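PDB 2WNY: conserved protein from Methanothermobacter thermautotrophicus, which is of unknown function but, as a DUF54-family protein encoded in the archaeal exosome superoperon, probably binds RNA. Local coordinates for residues C14-G19 with I52-G57; G78-L83 with N135-L140; I27-N32 with K101-V106. The protein carries 1 engineered substitution. One frame throughout, in Å; residues are numbered along the deposited sequence.

Interaction 1 of 3, residues C14-G19 with I52-G57; sequences CLMVYG and ITVLRG. Engineered in segment 14-19: Cys-14 (natural residue Arg).
Residues 14-17 and 52-57 run antiparallel as neighbouring strands of the central sheet, and four backbone hydrogen bonds join them through two hydrogen-bonded pairs, Leu-15 with Leu-55 and Val-17 with Thr-53. The straightest runs from Leu-55 N to Leu-15 O (2.8 Å, 167°). On the face packed beneath helix 23-30, Val-17 CG2 meets Leu-55 CD1 at 3.6 Å, and Leu-15 crosses Leu-55 obliquely, Leu-15 CD2 lying 3.8 Å from Leu-55 CB. The other face is more accessible to solvent at Cys-14, Met-16 and Arg-56. Met-16, bent at chi2 and chi3, lays SD 3.7 Å from Ile-52 CD1, while the engineered Cys-14 SG touches Val-54 CG1 and lies over the rim of one face of the Arg-56 guanidinium, which is salt-bridged to Glu-42. Past Val-17, Ile-52 CG2 makes the closest side-chain contact, a CH-pi approach over one face of the Tyr-18 ring, 3.4 Å from its centroid and 18° off the normal; Tyr-18 OH bonds to Tyr-47 N. An alanine at Tyr-18 would remove ring and hydroxyl, and would probably leave Ile-52 CG2 less covered and the segment less firmly tied to Tyr-47. The backbone-bonded pair thus has one largely apolar face and one mixing apolar and charged groups.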
loop_
_atom_site.group_PDB
_atom_site.type_symbol
_atom_site.label_atom_id
_atom_site.label_comp_id
_atom_site.label_asym_id
_atom_site.label_seq_id
_atom_site.Cartn_x
_atom_site.Cartn_y
_atom_site.Cartn_z
ATOM N N CYS A 14 -1.405 -2.440 6.048
ATOM C CA CYS A 14 -1.102 -2.447 7.449
ATOM C C CYS A 14 -0.572 -1.058 7.844
ATOM O O CYS A 14 0.253 -0.493 7.130
ATOM C CB CYS A 14 -0.026 -3.523 7.689
ATOM S SG CYS A 14 0.333 -3.756 9.358
ATOM N N LEU A 15 -1.029 -0.508 8.968
ATOM C CA LEU A 15 -0.367 0.700 9.552
ATOM C C LEU A 15 -0.615 0.731 11.038
ATOM O O LEU A 15 -1.448 -0.035 11.551
ATOM C CB LEU A 15 -0.717 2.022 8.849
ATOM C CG LEU A 15 -2.093 2.678 8.972
ATOM C CD1 LEU A 15 -2.003 4.094 8.433
ATOM C CD2 LEU A 15 -3.169 1.868 8.254
ATOM N N MET A 16 0.167 1.547 11.738
ATOM C CA MET A 16 0.217 1.470 13.178
ATOM C C MET A 16 -0.244 2.756 13.801
ATOM O O MET A 16 -0.091 3.840 13.218
ATOM C CB MET A 16 1.640 1.129 13.640
ATOM C CG MET A 16 2.485 0.611 12.499
ATOM S SD MET A 16 3.529 -0.756 12.921
ATOM C CE MET A 16 2.494 -2.072 12.298
ATOM N N VAL A 17 -0.824 2.622 14.987
ATOM C CA VAL A 17 -1.214 3.788 15.771
ATOM C C VAL A 17 -0.458 3.699 17.089
ATOM O O VAL A 17 -0.726 2.797 17.905
ATOM C CB VAL A 17 -2.719 3.825 16.072
ATOM C CG1 VAL A 17 -3.086 5.127 16.800
ATOM C CG2 VAL A 17 -3.553 3.679 14.784
ATOM N N TYR A 18 0.453 4.643 17.294
ATOM C CA TYR A 18 1.212 4.711 18.535
ATOM C C TYR A 18 0.404 5.473 19.600
ATOM O O TYR A 18 -0.647 6.067 19.311
ATOM C CB TYR A 18 2.606 5.297 18.288
ATOM C CG TYR A 18 3.496 4.305 17.568
ATOM C CD1 TYR A 18 4.332 3.443 18.279
ATOM C CD2 TYR A 18 3.455 4.184 16.177
ATOM C CE1 TYR A 18 5.113 2.499 17.632
ATOM C CE2 TYR A 18 4.230 3.233 15.515
ATOM C CZ TYR A 18 5.047 2.399 16.241
ATOM O OH TYR A 18 5.798 1.463 15.600
ATOM N N GLY A 19 0.890 5.422 20.830
ATOM C CA GLY A 19 0.144 5.967 21.970
ATOM C C GLY A 19 -0.162 7.448 21.825
ATOM O O GLY A 19 -1.239 7.874 22.190
ATOM N N ILE A 52 0.876 -0.658 20.222
ATOM C CA ILE A 52 0.226 -0.024 19.081
ATOM C C ILE A 52 -1.111 -0.692 18.834
ATOM O O ILE A 52 -1.365 -1.823 19.295
ATOM C CB ILE A 52 1.061 -0.145 17.793
ATOM C CG1 ILE A 52 1.357 -1.625 17.470
ATOM C CG2 ILE A 52 2.362 0.670 17.918
ATOM C CD1 ILE A 52 2.057 -1.862 16.112
ATOM N N THR A 53 -1.979 0.025 18.135
ATOM C CA THR A 53 -3.064 -0.614 17.443
ATOM C C THR A 53 -2.555 -0.807 16.034
ATOM O O THR A 53 -2.044 0.125 15.424
ATOM C CB THR A 53 -4.328 0.255 17.403
ATOM O OG1 THR A 53 -4.780 0.461 18.733
ATOM C CG2 THR A 53 -5.437 -0.470 16.643
ATOM N N VAL A 54 -2.672 -2.027 15.529
ATOM C CA VAL A 54 -2.421 -2.261 14.103
ATOM C C VAL A 54 -3.750 -2.138 13.378
ATOM O O VAL A 54 -4.737 -2.756 13.785
ATOM C CB VAL A 54 -1.803 -3.669 13.854
ATOM C CG1 VAL A 54 -1.862 -4.040 12.379
ATOM C CG2 VAL A 54 -0.379 -3.686 14.334
ATOM N N LEU A 55 -3.769 -1.323 12.329
ATOM C CA LEU A 55 -4.920 -1.232 11.435
ATOM C C LEU A 55 -4.591 -2.015 10.182
ATOM O O LEU A 55 -3.665 -1.656 9.459
ATOM C CB LEU A 55 -5.203 0.238 11.074
ATOM C CG LEU A 55 -5.457 1.127 12.303
ATOM C CD1 LEU A 55 -5.398 2.625 11.893
ATOM C CD2 LEU A 55 -6.798 0.795 12.983
ATOM N N ARG A 56 -5.335 -3.086 9.951
ATOM C CA ARG A 56 -5.106 -3.997 8.838
ATOM C C ARG A 56 -6.363 -4.197 7.986
ATOM O O ARG A 56 -7.487 -4.109 8.475
ATOM C CB ARG A 56 -4.731 -5.372 9.382
ATOM C CG ARG A 56 -3.300 -5.601 9.692
ATOM C CD ARG A 56 -3.113 -7.082 10.078
ATOM N NE ARG A 56 -2.154 -7.259 11.169
ATOM C CZ ARG A 56 -0.871 -7.588 11.020
ATOM N NH1 ARG A 56 -0.357 -7.787 9.810
ATOM N NH2 ARG A 56 -0.099 -7.712 12.093
ATOM N N GLY A 57 -6.164 -4.522 6.716
ATOM C CA GLY A 57 -7.278 -4.881 5.853
ATOM C C GLY A 57 -6.755 -5.604 4.638
ATOM O O GLY A 57 -5.554 -5.545 4.316
#

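Interaction 2 of 3, residues G78-L83 with N135-L140; sequences GRMDEL and NIRKIL
Met-80 and Arg-137 cross at about a right angle where the loop after helix 62-76 meets the C-terminal helix. Met-80 lies in a short 3-10 turn, and its side chain sets out toward the helix. With CG anti to the backbone N (chi1 -177°) and a bend at chi2, the chain turns along the helix surface. Its CG rests 3.7 Å from Arg-137 CG, so the arginine contributes its aliphatic stem, whereas its guanidinium leads away to a salt bridge with Glu-134. Beyond that crossing, Met-80 SD lies 3.8 Å from Arg-137 CA and has two apolar neighbours, Ile-136 CG2 and Leu-140 CD1, each at 3.9 Å. The thioether is therefore held against both backbone and branched side chains of the helix.

Leu-83 and Leu-140 form a second crossing, again near a right angle. Each has CG anti to its carbonyl carbon, and they meet tip to tip, CD1 to CD1, at 3.7 Å. Leu-140 CD1 consequently touches both Leu-83 and Met-80. A single hydrogen bond links the two backbones, from Gly-78 N to Leu-140 O (3.2 Å, 160°), with the donor in the carbonyl plane. Gly-78 takes a positive phi of 67° as the chain turns there. On the loop's far side, a salt bridge spans the 3-10 turn: Arg-79 grips Glu-82 side-on through NE and NH2, meeting both oxygens from above the carboxylate plane while they lie in or near the guanidinium plane. The shorter bond, Arg-79 NE to Glu-82 OE2, is 2.9 Å.

Phe-72 of helix 62-76 packs on both Leu-83 and Leu-140, and Phe-76 adds to the cover of Leu-140. Phe-87, in the loop leading to strand 92-98, touches Met-80 and Ile-136, while Arg-79 and Glu-82 lie against Pro-109 of strand 109-110.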
loop_
_atom_site.group_PDB
_atom_site.type_symbol
_atom_site.label_atom_id
_atom_site.label_comp_id
_atom_site.label_asym_id
_atom_site.label_seq_id
_atom_site.Cartn_x
_atom_site.Cartn_y
_atom_site.Cartn_z
ATOM N N GLY A 78 6.489 6.834 -15.042
ATOM C CA GLY A 78 7.912 7.125 -15.251
ATOM C C GLY A 78 8.807 6.968 -14.032
ATOM O O GLY A 78 9.939 7.440 -14.023
ATOM N N ARG A 79 8.305 6.301 -12.999
ATOM C CA ARG A 79 9.077 6.105 -11.789
ATOM C C ARG A 79 9.235 4.613 -11.506
ATOM O O ARG A 79 9.282 4.180 -10.341
ATOM C CB ARG A 79 8.396 6.829 -10.617
ATOM C CG ARG A 79 8.523 8.341 -10.674
ATOM C CD ARG A 79 7.703 9.018 -9.607
ATOM N NE ARG A 79 8.213 8.725 -8.266
ATOM C CZ ARG A 79 7.678 9.181 -7.135
ATOM N NH1 ARG A 79 6.600 9.951 -7.161
ATOM N NH2 ARG A 79 8.225 8.865 -5.971
ATOM N N MET A 80 9.316 3.818 -12.569
ATOM C CA MET A 80 9.313 2.363 -12.406
ATOM C C MET A 80 10.574 1.892 -11.680
ATOM O O MET A 80 10.517 0.976 -10.857
ATOM C CB MET A 80 9.131 1.647 -13.752
ATOM C CG MET A 80 9.052 0.122 -13.660
ATOM S SD MET A 80 7.678 -0.526 -12.669
ATOM C CE MET A 80 8.164 -2.246 -12.545
ATOM N N ASP A 81 11.694 2.553 -11.952
ATOM C CA ASP A 81 12.971 2.205 -11.335
ATOM C C ASP A 81 12.951 2.314 -9.794
ATOM O O ASP A 81 13.784 1.708 -9.122
ATOM C CB ASP A 81 14.092 3.050 -11.938
ATOM C CG ASP A 81 13.987 4.516 -11.561
ATOM O OD1 ASP A 81 12.863 5.018 -11.336
ATOM O OD2 ASP A 81 15.046 5.167 -11.489
ATOM N N GLU A 82 11.990 3.063 -9.249
ATOM C CA GLU A 82 11.799 3.160 -7.800
ATOM C C GLU A 82 10.999 1.984 -7.229
ATOM O O GLU A 82 10.905 1.824 -6.011
ATOM C CB GLU A 82 11.087 4.467 -7.428
ATOM C CG GLU A 82 11.919 5.729 -7.623
ATOM C CD GLU A 82 11.162 6.980 -7.218
ATOM O OE1 GLU A 82 10.787 7.097 -6.026
ATOM O OE2 GLU A 82 10.941 7.846 -8.095
ATOM N N LEU A 83 10.411 1.170 -8.100
ATOM C CA LEU A 83 9.512 0.102 -7.654
ATOM C C LEU A 83 10.050 -1.282 -7.978
ATOM O O LEU A 83 9.683 -2.257 -7.327
ATOM C CB LEU A 83 8.119 0.275 -8.277
ATOM C CG LEU A 83 7.329 1.560 -7.991
ATOM C CD1 LEU A 83 5.998 1.507 -8.707
ATOM C CD2 LEU A 83 7.108 1.799 -6.480
ATOM N N ASN A 135 4.282 -6.185 -16.201
ATOM C CA ASN A 135 2.893 -5.720 -16.214
ATOM C C ASN A 135 2.721 -4.324 -15.637
ATOM O O ASN A 135 1.989 -3.502 -16.190
ATOM C CB ASN A 135 1.989 -6.713 -15.480
ATOM C CG ASN A 135 1.736 -7.961 -16.282
ATOM O OD1 ASN A 135 2.084 -8.044 -17.461
ATOM N ND2 ASN A 135 1.130 -8.950 -15.646
ATOM N N ILE A 136 3.409 -4.055 -14.532
ATOM C CA ILE A 136 3.341 -2.744 -13.900
ATOM C C ILE A 136 4.090 -1.691 -14.731
ATOM O O ILE A 136 3.608 -0.558 -14.894
ATOM C CB ILE A 136 3.852 -2.788 -12.423
ATOM C CG1 ILE A 136 2.980 -3.722 -11.553
ATOM C CG2 ILE A 136 3.955 -1.364 -11.825
ATOM C CD1 ILE A 136 1.511 -3.274 -11.340
ATOM N N ARG A 137 5.250 -2.070 -15.278
ATOM C CA ARG A 137 6.040 -1.152 -16.096
ATOM C C ARG A 137 5.228 -0.672 -17.308
ATOM O O ARG A 137 5.243 0.522 -17.657
ATOM C CB ARG A 137 7.345 -1.820 -16.543
ATOM C CG ARG A 137 8.361 -0.857 -17.194
ATOM C CD ARG A 137 9.324 -1.606 -18.096
ATOM N NE ARG A 137 8.594 -2.383 -19.103
ATOM C CZ ARG A 137 8.084 -1.893 -20.237
ATOM N NH1 ARG A 137 8.219 -0.608 -20.554
ATOM N NH2 ARG A 137 7.433 -2.700 -21.063
ATOM N N LYS A 138 4.522 -1.612 -17.936
ATOM C CA LYS A 138 3.612 -1.313 -19.043
ATOM C C LYS A 138 2.540 -0.306 -18.608
ATOM O O LYS A 138 2.206 0.625 -19.351
ATOM C CB LYS A 138 2.958 -2.603 -19.557
ATOM C CG LYS A 138 2.090 -2.436 -20.805
ATOM C CD LYS A 138 2.918 -1.991 -22.014
ATOM C CE LYS A 138 2.033 -1.694 -23.212
ATOM N NZ LYS A 138 2.816 -1.114 -24.337
ATOM N N ILE A 139 2.007 -0.501 -17.400
ATOM C CA ILE A 139 0.973 0.388 -16.868
ATOM C C ILE A 139 1.547 1.777 -16.566
ATOM O O ILE A 139 0.886 2.788 -16.826
ATOM C CB ILE A 139 0.254 -0.235 -15.632
ATOM C CG1 ILE A 139 -0.608 -1.433 -16.076
ATOM C CG2 ILE A 139 -0.599 0.808 -14.905
ATOM C CD1 ILE A 139 -1.041 -2.397 -14.918
ATOM N N LEU A 140 2.783 1.813 -16.064
ATOM C CA LEU A 140 3.461 3.062 -15.723
ATOM C C LEU A 140 4.145 3.748 -16.909
ATOM O O LEU A 140 4.722 4.833 -16.750
ATOM C CB LEU A 140 4.477 2.829 -14.602
ATOM C CG LEU A 140 3.879 2.385 -13.268
ATOM C CD1 LEU A 140 4.972 2.241 -12.200
ATOM C CD2 LEU A 140 2.748 3.323 -12.801
#

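Interaction 3 of 3, residues I27-N32 with K101-V106; sequences IEALRN and KALEGV
A Schellman motif closes helix 99-103 where it meets residues 27-32, on and after helix 23-30, two helices of this alpha+beta fold built on an antiparallel sheet. Gly-105 is its C-prime residue, with phi at 82°, and the motif is completed by backbone bonds from Val-106 N to Lys-101 O and from Gly-105 N to Ala-102 O.

The apolar part of the contact is small and close. Ala-29 CB sits 3.8 Å from Leu-103 CB and also touches Ala-102 CB. With only methyl groups at Ala-29 and Ala-102, the backbones come very near: the CA atoms of Ala-29 and Leu-103 are just 3.8 Å apart. Leu-103, its CG anti to the backbone N, carries CD1 across to Glu-28. The two side chains cross obliquely, and Leu-103 CD1 comes closest to the carboxylate, 3.6 Å from Glu-28 CD, with CB and CG of the glutamate a little farther.

The polar part belongs to Asn-32, which sets out from its backbone toward helix 99-103. CG is anti to the carbonyl carbon (chi1 -77°), which directs the amide to the helix end. The backbone O of Asn-32 is held separately by Trp-107 NE1, a second link to the chain following helix 99-103.

Two donors converge on the carbonyl of Ala-102: Gly-105 N from within the Schellman turn and the asparagine amide from the other segment. In the latter bond, Asn-32 ND2 stands 2.7 Å from Ala-102 O, in the carbonyl plane, with an N-H...O angle of 156°.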
loop_
_atom_site.group_PDB
_atom_site.type_symbol
_atom_site.label_atom_id
_atom_site.label_comp_id
_atom_site.label_asym_id
_atom_site.label_seq_id
_atom_site.Cartn_x
_atom_site.Cartn_y
_atom_site.Cartn_z
ATOM N N ILE A 27 -6.188 7.143 10.315
ATOM C CA ILE A 27 -7.147 6.604 9.355
ATOM C C ILE A 27 -7.353 7.616 8.234
ATOM O O ILE A 27 -7.433 7.227 7.069
ATOM C CB ILE A 27 -8.478 6.213 10.034
ATOM C CG1 ILE A 27 -8.319 4.878 10.793
ATOM C CG2 ILE A 27 -9.579 6.058 9.011
ATOM C CD1 ILE A 27 -9.390 4.645 11.845
ATOM N N GLU A 28 -7.419 8.910 8.565
ATOM C CA GLU A 28 -7.456 9.923 7.486
ATOM C C GLU A 28 -6.271 9.749 6.515
ATOM O O GLU A 28 -6.448 9.813 5.297
ATOM C CB GLU A 28 -7.482 11.340 8.053
ATOM C CG GLU A 28 -7.633 12.437 7.008
ATOM C CD GLU A 28 -7.445 13.830 7.605
ATOM O OE1 GLU A 28 -7.554 13.975 8.839
ATOM O OE2 GLU A 28 -7.174 14.775 6.843
ATOM N N ALA A 29 -5.065 9.548 7.053
ATOM C CA ALA A 29 -3.884 9.284 6.219
ATOM C C ALA A 29 -4.056 8.020 5.351
ATOM O O ALA A 29 -3.811 8.039 4.151
ATOM C CB ALA A 29 -2.620 9.179 7.094
ATOM N N LEU A 30 -4.492 6.920 5.957
ATOM C CA LEU A 30 -4.797 5.714 5.173
ATOM C C LEU A 30 -5.777 5.978 4.050
ATOM O O LEU A 30 -5.579 5.497 2.933
ATOM C CB LEU A 30 -5.372 4.627 6.080
ATOM C CG LEU A 30 -6.040 3.434 5.404
ATOM C CD1 LEU A 30 -4.963 2.616 4.659
ATOM C CD2 LEU A 30 -6.723 2.563 6.444
ATOM N N ARG A 31 -6.826 6.743 4.340
ATOM C CA ARG A 31 -7.848 7.063 3.318
ATOM C C ARG A 31 -7.393 8.048 2.254
ATOM O O ARG A 31 -8.124 8.312 1.296
ATOM C CB ARG A 31 -9.142 7.534 3.987
ATOM C CG ARG A 31 -9.848 6.356 4.639
ATOM C CD ARG A 31 -11.094 6.745 5.375
ATOM N NE ARG A 31 -11.633 5.546 6.015
ATOM C CZ ARG A 31 -12.484 5.545 7.033
ATOM N NH1 ARG A 31 -12.924 6.686 7.547
ATOM N NH2 ARG A 31 -12.891 4.382 7.537
ATOM N N ASN A 32 -6.188 8.591 2.411
ATOM C CA ASN A 32 -5.570 9.312 1.300
ATOM C C ASN A 32 -4.817 8.348 0.389
ATOM O O ASN A 32 -4.281 8.729 -0.635
ATOM C CB ASN A 32 -4.656 10.413 1.814
ATOM C CG ASN A 32 -5.429 11.621 2.290
ATOM O OD1 ASN A 32 -6.537 11.864 1.833
ATOM N ND2 ASN A 32 -4.864 12.365 3.227
ATOM N N LYS A 101 3.228 12.170 5.322
ATOM C CA LYS A 101 2.950 12.616 3.970
ATOM C C LYS A 101 1.565 12.180 3.493
ATOM O O LYS A 101 0.824 12.995 2.932
ATOM C CB LYS A 101 4.045 12.149 3.011
ATOM C CG LYS A 101 5.383 12.833 3.252
ATOM C CD LYS A 101 5.340 14.365 3.108
ATOM C CE LYS A 101 5.614 14.810 1.672
ATOM N NZ LYS A 101 5.713 16.310 1.555
ATOM N N ALA A 102 1.193 10.923 3.732
ATOM C CA ALA A 102 -0.175 10.473 3.408
ATOM C C ALA A 102 -1.244 11.352 4.061
ATOM O O ALA A 102 -2.256 11.662 3.450
ATOM C CB ALA A 102 -0.367 8.990 3.808
ATOM N N LEU A 103 -1.027 11.769 5.308
ATOM C CA LEU A 103 -2.017 12.609 5.968
ATOM C C LEU A 103 -2.157 13.939 5.213
ATOM O O LEU A 103 -3.253 14.517 5.145
ATOM C CB LEU A 103 -1.649 12.849 7.436
ATOM C CG LEU A 103 -2.562 13.814 8.188
ATOM C CD1 LEU A 103 -3.953 13.221 8.319
ATOM C CD2 LEU A 103 -1.967 14.088 9.554
ATOM N N GLU A 104 -1.062 14.405 4.622
ATOM C CA GLU A 104 -1.120 15.621 3.808
ATOM C C GLU A 104 -1.539 15.344 2.352
ATOM O O GLU A 104 -1.519 16.245 1.535
ATOM C CB GLU A 104 0.213 16.399 3.851
ATOM C CG GLU A 104 0.737 16.722 5.240
ATOM C CD GLU A 104 -0.172 17.667 6.036
ATOM O OE1 GLU A 104 -0.673 18.649 5.441
ATOM O OE2 GLU A 104 -0.365 17.433 7.264
ATOM N N GLY A 105 -1.917 14.103 2.046
ATOM C CA GLY A 105 -2.407 13.750 0.706
ATOM C C GLY A 105 -1.295 13.495 -0.297
ATOM O O GLY A 105 -1.497 13.607 -1.506
ATOM N N VAL A 106 -0.106 13.168 0.205
ATOM C CA VAL A 106 1.036 12.934 -0.669
ATOM C C VAL A 106 1.465 11.478 -0.518
ATOM O O VAL A 106 1.486 10.934 0.603
ATOM C CB VAL A 106 2.211 13.875 -0.353
ATOM C CG1 VAL A 106 3.388 13.606 -1.289
ATOM C CG2 VAL A 106 1.773 15.348 -0.444
#

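How the interactions relate
From the N terminus, strand 8-17 leads into helix 23-30, and interaction 1 closes the first loop when strand 51-59 returns beside it. Interaction 3 opens from that helix inside this loop and closes only at 101-106, so interactions 1 and 3 cross. They also touch, Leu-55 and Leu-15 packing on Ile-27 and Leu-30. Interaction 2 opens at 78-83, after interaction 1 has closed, and closes at the C-terminal helix, crossing interaction 3. Its centre lies about 29 Å from that of interaction 1, on the opposite side of the chain's centre. They join strand 8-17 to strand 51-59, helix 23-30 to helix 99-103, and the loop after helix 62-76 to helix 129-139.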